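Local structure of phosphoribosylaminoimidazole carboxylase (Treponema denticola, 5C5D) at residues A43-V46 against V47-K51; K51-E54 against A55-R58. The protein catalyses the reversible carboxylation of 5-aminoimidazole ribonucleotide (AIR) with carbon dioxide to give 4-carboxy-5-aminoimidazole ribonucleotide (CAIR) in purine biosynthesis. The protein carries 1 engineered substitution. All blocks are in the same frame, centred on the assembly; numbering follows the deposited sequence. Where two conformers were deposited one is given.

Contact 1. Residues A43-V46 against V47-K51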
ATOM      1  N   ALA D  43     -24.379  19.233 -11.700  1.00 30.63           N
ATOM      2  CA  ALA D  43     -23.401  19.938 -12.540  1.00 33.97           C
ATOM      3  C   ALA D  43     -23.890  21.304 -12.960  1.00 34.03           C
ATOM      4  O   ALA D  43     -23.161  22.297 -12.848  1.00 33.49           O
ATOM      5  CB  ALA D  43     -23.072  19.119 -13.766  1.00 36.87           C
ATOM      6  N   GLU D  44     -25.119  21.364 -13.465  1.00 34.61           N
ATOM      7  CA  GLU D  44     -25.676  22.625 -13.944  1.00 38.09           C
ATOM      8  C   GLU D  44     -25.749  23.657 -12.832  1.00 35.69           C
ATOM      9  O   GLU D  44     -25.505  24.843 -13.060  1.00 32.26           O
ATOM     10  CB  GLU D  44     -27.069  22.421 -14.534  1.00 48.22           C
ATOM     11  CG  GLU D  44     -27.087  21.723 -15.871  1.00 62.99           C
ATOM     12  CD  GLU D  44     -28.492  21.641 -16.460  1.00 76.46           C
ATOM     13  OE1 GLU D  44     -29.429  21.253 -15.727  1.00 82.55           O
ATOM     14  OE2 GLU D  44     -28.660  21.977 -17.654  1.00 82.08           O
ATOM     15  N   HIS D  45     -26.091  23.194 -11.630  1.00 32.00           N
ATOM     16  CA  HIS D  45     -26.141  24.058 -10.463  1.00 28.72           C
ATOM     17  C   HIS D  45     -24.733  24.603 -10.152  1.00 27.22           C
ATOM     18  O   HIS D  45     -24.570  25.795  -9.867  1.00 28.01           O
ATOM     19  CB  HIS D  45     -26.730  23.274  -9.284  1.00 31.10           C
ATOM     20  CG  HIS D  45     -26.365  23.797  -7.928  1.00 30.89           C
ATOM     21  ND1 HIS D  45     -26.974  24.901  -7.365  1.00 29.70           N
ATOM     22  CD2 HIS D  45     -25.519  23.314  -6.987  1.00 30.54           C
ATOM     23  CE1 HIS D  45     -26.488  25.094  -6.151  1.00 30.09           C
ATOM     24  NE2 HIS D  45     -25.606  24.145  -5.896  1.00 31.16           N
ATOM     25  N   VAL D  46     -23.728  23.739 -10.247  1.00 27.01           N
ATOM     26  CA  VAL D  46     -22.344  24.140  -9.969  1.00 21.91           C
ATOM     27  C   VAL D  46     -21.906  25.145 -11.039  1.00 25.10           C
ATOM     28  O   VAL D  46     -21.351  26.184 -10.716  1.00 25.66           O
ATOM     29  CB  VAL D  46     -21.385  22.943  -9.918  1.00 23.49           C
ATOM     30  CG1 VAL D  46     -19.955  23.400  -9.888  1.00 22.24           C
ATOM     31  CG2 VAL D  46     -21.620  22.104  -8.660  1.00 24.66           C
ATOM     32  N   VAL D  47     -22.179  24.854 -12.304  1.00 26.41           N
ATOM     33  CA  VAL D  47     -21.824  25.783 -13.389  1.00 26.86           C
ATOM     34  C   VAL D  47     -22.479  27.141 -13.192  1.00 25.03           C
ATOM     35  O   VAL D  47     -21.845  28.180 -13.353  1.00 24.98           O
ATOM     36  CB  VAL D  47     -22.209  25.206 -14.759  1.00 29.29           C
ATOM     37  CG1 VAL D  47     -22.149  26.287 -15.866  1.00 31.89           C
ATOM     38  CG2 VAL D  47     -21.289  24.075 -15.097  1.00 32.01           C
ATOM     39  N   SER D  48     -23.763  27.148 -12.857  1.00 26.34           N
ATOM     40  CA  SER D  48     -24.480  28.397 -12.674  0.62 28.78           C
ATOM     41  C   SER D  48     -23.835  29.236 -11.575  1.00 27.90           C
ATOM     42  O   SER D  48     -23.648  30.449 -11.731  1.00 28.40           O
ATOM     43  CB  SER D  48     -25.949  28.117 -12.363  0.62 31.59           C
ATOM     44  OG  SER D  48     -26.602  27.735 -13.551  0.62 34.19           O
ATOM     45  N   MET D  49     -23.474  28.580 -10.481  1.00 25.41           N
ATOM     46  CA  MET D  49     -22.814  29.225  -9.357  1.00 24.86           C
ATOM     47  C   MET D  49     -21.457  29.774  -9.749  1.00 22.17           C
ATOM     48  O   MET D  49     -21.123  30.917  -9.417  1.00 23.65           O
ATOM     49  CB  MET D  49     -22.640  28.223  -8.225  1.00 28.26           C
ATOM     50  CG  MET D  49     -22.048  28.784  -6.991  1.00 27.69           C
ATOM     51  SD  MET D  49     -21.571  27.377  -5.981  1.00 31.86           S
ATOM     52  CE  MET D  49     -23.189  26.658  -5.730  1.00 20.99           C
ATOM     53  N   LEU D  50     -20.683  28.960 -10.451  1.00 23.03           N
ATOM     54  CA  LEU D  50     -19.350  29.393 -10.860  1.00 20.95           C
ATOM     55  C   LEU D  50     -19.450  30.596 -11.809  1.00 22.30           C
ATOM     56  O   LEU D  50     -18.615  31.508 -11.728  1.00 24.21           O
ATOM     57  CB  LEU D  50     -18.574  28.271 -11.527  1.00 19.93           C
ATOM     58  CG  LEU D  50     -18.239  27.064 -10.660  1.00 20.59           C
ATOM     59  CD1 LEU D  50     -17.435  26.049 -11.453  1.00 22.27           C
ATOM     60  CD2 LEU D  50     -17.461  27.475  -9.411  1.00 22.41           C
ATOM     61  N   LYS D  51     -20.450  30.627 -12.691  1.00 23.00           N
ATOM     62  CA  LYS D  51     -20.564  31.769 -13.611  1.00 23.87           C
ATOM     63  C   LYS D  51     -20.801  33.063 -12.837  1.00 28.26           C
ATOM     64  O   LYS D  51     -20.294  34.127 -13.206  1.00 27.24           O
ATOM     65  CB  LYS D  51     -21.674  31.555 -14.640  1.00 27.83           C
ATOM     66  CG  LYS D  51     -21.293  30.550 -15.708  1.00 33.27           C
ATOM     67  CD  LYS D  51     -22.374  30.425 -16.781  1.00 38.10           C
ATOM     68  CE  LYS D  51     -22.017  29.369 -17.815  1.00 41.76           C
ATOM     69  NZ  LYS D  51     -23.173  29.134 -18.744  1.00 47.49           N
TER
HETATM   70  O   HOH W   1     -25.788  26.060 -15.591  1.00 44.60           O

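Contact 2. Residues K51-E54 against A55-R58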
ATOM      1  N   LYS D  51     -20.450  30.627 -12.691  1.00 23.00           N
ATOM      2  CA  LYS D  51     -20.564  31.769 -13.611  1.00 23.87           C
ATOM      3  C   LYS D  51     -20.801  33.063 -12.837  1.00 28.26           C
ATOM      4  O   LYS D  51     -20.294  34.127 -13.206  1.00 27.24           O
ATOM      5  CB  LYS D  51     -21.674  31.555 -14.640  1.00 27.83           C
ATOM      6  CG  LYS D  51     -21.293  30.550 -15.708  1.00 33.27           C
ATOM      7  CD  LYS D  51     -22.374  30.425 -16.781  1.00 38.10           C
ATOM      8  CE  LYS D  51     -22.017  29.369 -17.815  1.00 41.76           C
ATOM      9  NZ  LYS D  51     -23.173  29.134 -18.744  1.00 47.49           N
ATOM     10  N   GLU D  52     -21.584  32.981 -11.770  1.00 25.84           N
ATOM     11  CA  GLU D  52     -21.853  34.164 -10.958  1.00 26.85           C
ATOM     12  C   GLU D  52     -20.568  34.684 -10.285  1.00 23.88           C
ATOM     13  O   GLU D  52     -20.286  35.887 -10.349  1.00 26.95           O
ATOM     14  CB  GLU D  52     -22.913  33.862  -9.897  1.00 28.17           C
ATOM     15  CG  GLU D  52     -24.312  33.685 -10.480  1.00 34.85           C
ATOM     16  CD  GLU D  52     -25.282  33.013  -9.525  1.00 45.80           C
ATOM     17  OE1 GLU D  52     -24.887  32.676  -8.391  1.00 49.25           O
ATOM     18  OE2 GLU D  52     -26.449  32.819  -9.918  1.00 49.29           O
ATOM     19  N   TYR D  53     -19.785  33.797  -9.670  1.00 23.53           N
ATOM     20  CA  TYR D  53     -18.546  34.218  -8.991  1.00 22.43           C
ATOM     21  C   TYR D  53     -17.497  34.687 -10.005  1.00 24.23           C
ATOM     22  O   TYR D  53     -16.778  35.663  -9.765  1.00 22.73           O
ATOM     23  CB  TYR D  53     -17.955  33.097  -8.115  1.00 22.99           C
ATOM     24  CG  TYR D  53     -18.796  32.863  -6.872  1.00 22.59           C
ATOM     25  CD1 TYR D  53     -18.906  33.845  -5.897  1.00 25.75           C
ATOM     26  CD2 TYR D  53     -19.462  31.674  -6.690  1.00 21.15           C
ATOM     27  CE1 TYR D  53     -19.671  33.641  -4.756  1.00 28.84           C
ATOM     28  CE2 TYR D  53     -20.221  31.441  -5.537  1.00 21.14           C
ATOM     29  CZ  TYR D  53     -20.327  32.434  -4.591  1.00 25.98           C
ATOM     30  OH  TYR D  53     -21.088  32.224  -3.471  1.00 26.39           O
ATOM     31  N   GLU D  54     -17.445  34.030 -11.152  1.00 21.37           N
ATOM     32  CA  GLU D  54     -16.433  34.353 -12.172  1.00 19.93           C
ATOM     33  C   GLU D  54     -16.601  35.749 -12.769  1.00 23.78           C
ATOM     34  O   GLU D  54     -15.620  36.368 -13.223  1.00 23.73           O
ATOM     35  CB  GLU D  54     -16.456  33.300 -13.279  1.00 20.71           C
ATOM     36  CG  GLU D  54     -15.718  32.020 -12.916  1.00 20.84           C
ATOM     37  CD  GLU D  54     -14.237  32.229 -12.787  1.00 22.22           C
ATOM     38  OE1 GLU D  54     -13.552  32.275 -13.838  1.00 22.24           O
ATOM     39  OE2 GLU D  54     -13.759  32.366 -11.635  1.00 21.44           O
ATOM     40  N   ALA D  55     -17.837  36.235 -12.772  1.00 23.13           N
ATOM     41  CA  ALA D  55     -18.187  37.546 -13.293  1.00 25.88           C
ATOM     42  C   ALA D  55     -17.781  38.691 -12.342  1.00 25.89           C
ATOM     43  O   ALA D  55     -17.810  39.868 -12.716  1.00 29.96           O
ATOM     44  CB  ALA D  55     -19.676  37.582 -13.569  1.00 27.38           C
ATOM     45  N   LEU D  56     -17.374  38.361 -11.120  1.00 22.95           N
ATOM     46  CA  LEU D  56     -16.972  39.411 -10.179  1.00 25.93           C
ATOM     47  C   LEU D  56     -15.554  39.933 -10.477  1.00 24.00           C
ATOM     48  O   LEU D  56     -14.607  39.164 -10.584  1.00 25.30           O
ATOM     49  CB  LEU D  56     -17.037  38.890  -8.741  1.00 24.16           C
ATOM     50  CG  LEU D  56     -18.373  38.271  -8.298  1.00 22.71           C
ATOM     51  CD1 LEU D  56     -18.226  37.701  -6.906  1.00 25.80           C
ATOM     52  CD2 LEU D  56     -19.525  39.246  -8.326  1.00 29.04           C
ATOM     53  N   ASP D  57     -15.423  41.248 -10.596  1.00 23.35           N
ATOM     54  CA  ASP D  57     -14.107  41.833 -10.799  1.00 24.72           C
ATOM     55  C   ASP D  57     -13.398  42.027  -9.465  1.00 25.79           C
ATOM     56  O   ASP D  57     -13.333  43.137  -8.932  1.00 29.01           O
ATOM     57  CB  ASP D  57     -14.232  43.162 -11.543  1.00 28.07           C
ATOM     58  CG  ASP D  57     -12.872  43.854 -11.773  1.00 29.40           C
ATOM     59  OD1 ASP D  57     -11.819  43.170 -11.852  1.00 34.59           O
ATOM     60  OD2 ASP D  57     -12.877  45.099 -11.876  1.00 34.65           O
ATOM     61  N   ARG D  58     -12.872  40.932  -8.944  1.00 25.04           N
ATOM     62  CA  ARG D  58     -12.052  40.945  -7.751  1.00 21.18           C
ATOM     63  C   ARG D  58     -11.194  39.696  -7.778  1.00 20.04           C
ATOM     64  O   ARG D  58     -11.562  38.719  -8.414  1.00 23.68           O
ATOM     65  CB  ARG D  58     -12.918  40.984  -6.498  1.00 24.60           C
ATOM     66  CG  ARG D  58     -13.795  39.775  -6.323  1.00 27.15           C
ATOM     67  CD  ARG D  58     -14.932  40.085  -5.326  1.00 31.67           C
ATOM     68  NE  ARG D  58     -14.432  40.205  -3.961  1.00 26.59           N
ATOM     69  CZ  ARG D  58     -15.194  40.266  -2.866  1.00 30.41           C
ATOM     70  NH1 ARG D  58     -16.520  40.237  -2.947  1.00 28.20           N
ATOM     71  NH2 ARG D  58     -14.608  40.332  -1.670  1.00 24.79           N
TER

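Contact 1. Residues A43-V46 against V47-K51
Val46 and Leu50 meet one helical turn apart, their side chains lying alongside and pointing the same way, with Val46 CG1 4.0 Å from Leu50 CD1. CG1 is the Val46 branch set anti to the backbone N (chi1 169°), beside the carbonyl carbon, and this carries it up the helix toward the next turn. The backbones are joined as well: Leu50 N donates to Val46 O at 2.9 Å, and Leu50 CG also comes within 3.2 Å of that oxygen. Three residues earlier Val47 makes the same i to i-4 join, its N-H giving a nearly straight bond to Ala43 O (2.8 Å, 170°), while its CG2 branch packs against that carbonyl oxygen. The residues form the first turns of helix 43-54, which flanks the parallel sheet of this flavodoxin-like alpha/beta fold (strand order 2-1-3-4-5). Val46, Val47 and Leu50 all turn to helix 72-79, where Phe75 receives Val46 and Phe79 receives the other two. Val46 also lies about 6 Å, side chain to side chain, from Asp38, an engineered residue at a substrate-binding position. On another flank of the helix His45 and Met49 pack: the Met49 chain bends at its last torsion (chi3 -62°) and brings methyl CE obliquely to the imidazole, 3.5 Å from His45 NE2. That nitrogen is hydrogen-bonded to Ile36 O, so the ring is tied to the end of strand 31-36, and Asp154 of a second subunit packs on both side chains. At Ser48 the backbone N bonds to Glu44 O, and a water donates to the same carbonyl oxygen at 2.8 Å.

Contact 2. Residues K51-E54 against A55-R58
Tyr53 O accepts the N-H of Leu56 at 3.1 Å, a fairly straight bond (159°) whose donor stands well above the carbonyl plane. It belongs to the C-terminal end of helix 43-54, where the chain leaves the alpha-helix for the loop to strand 60-65, and it spans three residues instead of the helical four. Just before it, Ala55 N still reaches back four residues to Lys51 O at 3.3 Å, with a bent N-H angle of 138°, and makes a second, weak bond to Glu52 O. Leu56 folds back over this last turn. Its CG, beside the backbone N and anti to the carbonyl carbon (chi1 -54°), lies 3.4 Å from Tyr53 O, and the side chain runs alongside that of Tyr53. Both side chains turn to strand 4-9, packing on Leu4, and Tyr53 OH is hydrogen-bonded to Arg35. Glu54 is held at both carboxylate oxygens, OE1 in a salt bridge to Lys81 and OE2 by a hydrogen bond with Tyr62 OH. Asp57 then centres an inverse gamma turn, beyond which Arg58 pairs with Glu31 in a salt bridge. Where the two apolar groups meet, methyl CD1 of Leu56 sits at the edge of the phenol ring, near its plane, 4.0 Å from Tyr53 CD1.

Contacts 1 and 2 follow each other along helix 43-54, sharing Lys51, and their centres are 12 Å apart on the same side of the chain's centre. Contact 1 covers the opening turns, which succeed the substrate-binding residues Asp38 (engineered here) and Lys41 and also meet a second subunit. Contact 2 holds the final turn and the loop toward strand 60-65, away from the substrate site and touched by no other chain of the assembly. Together they trace the helix of the crossover from edge strand 31-36 to the central strand 60-65, from the binding-site end to the opposite end of the sheet.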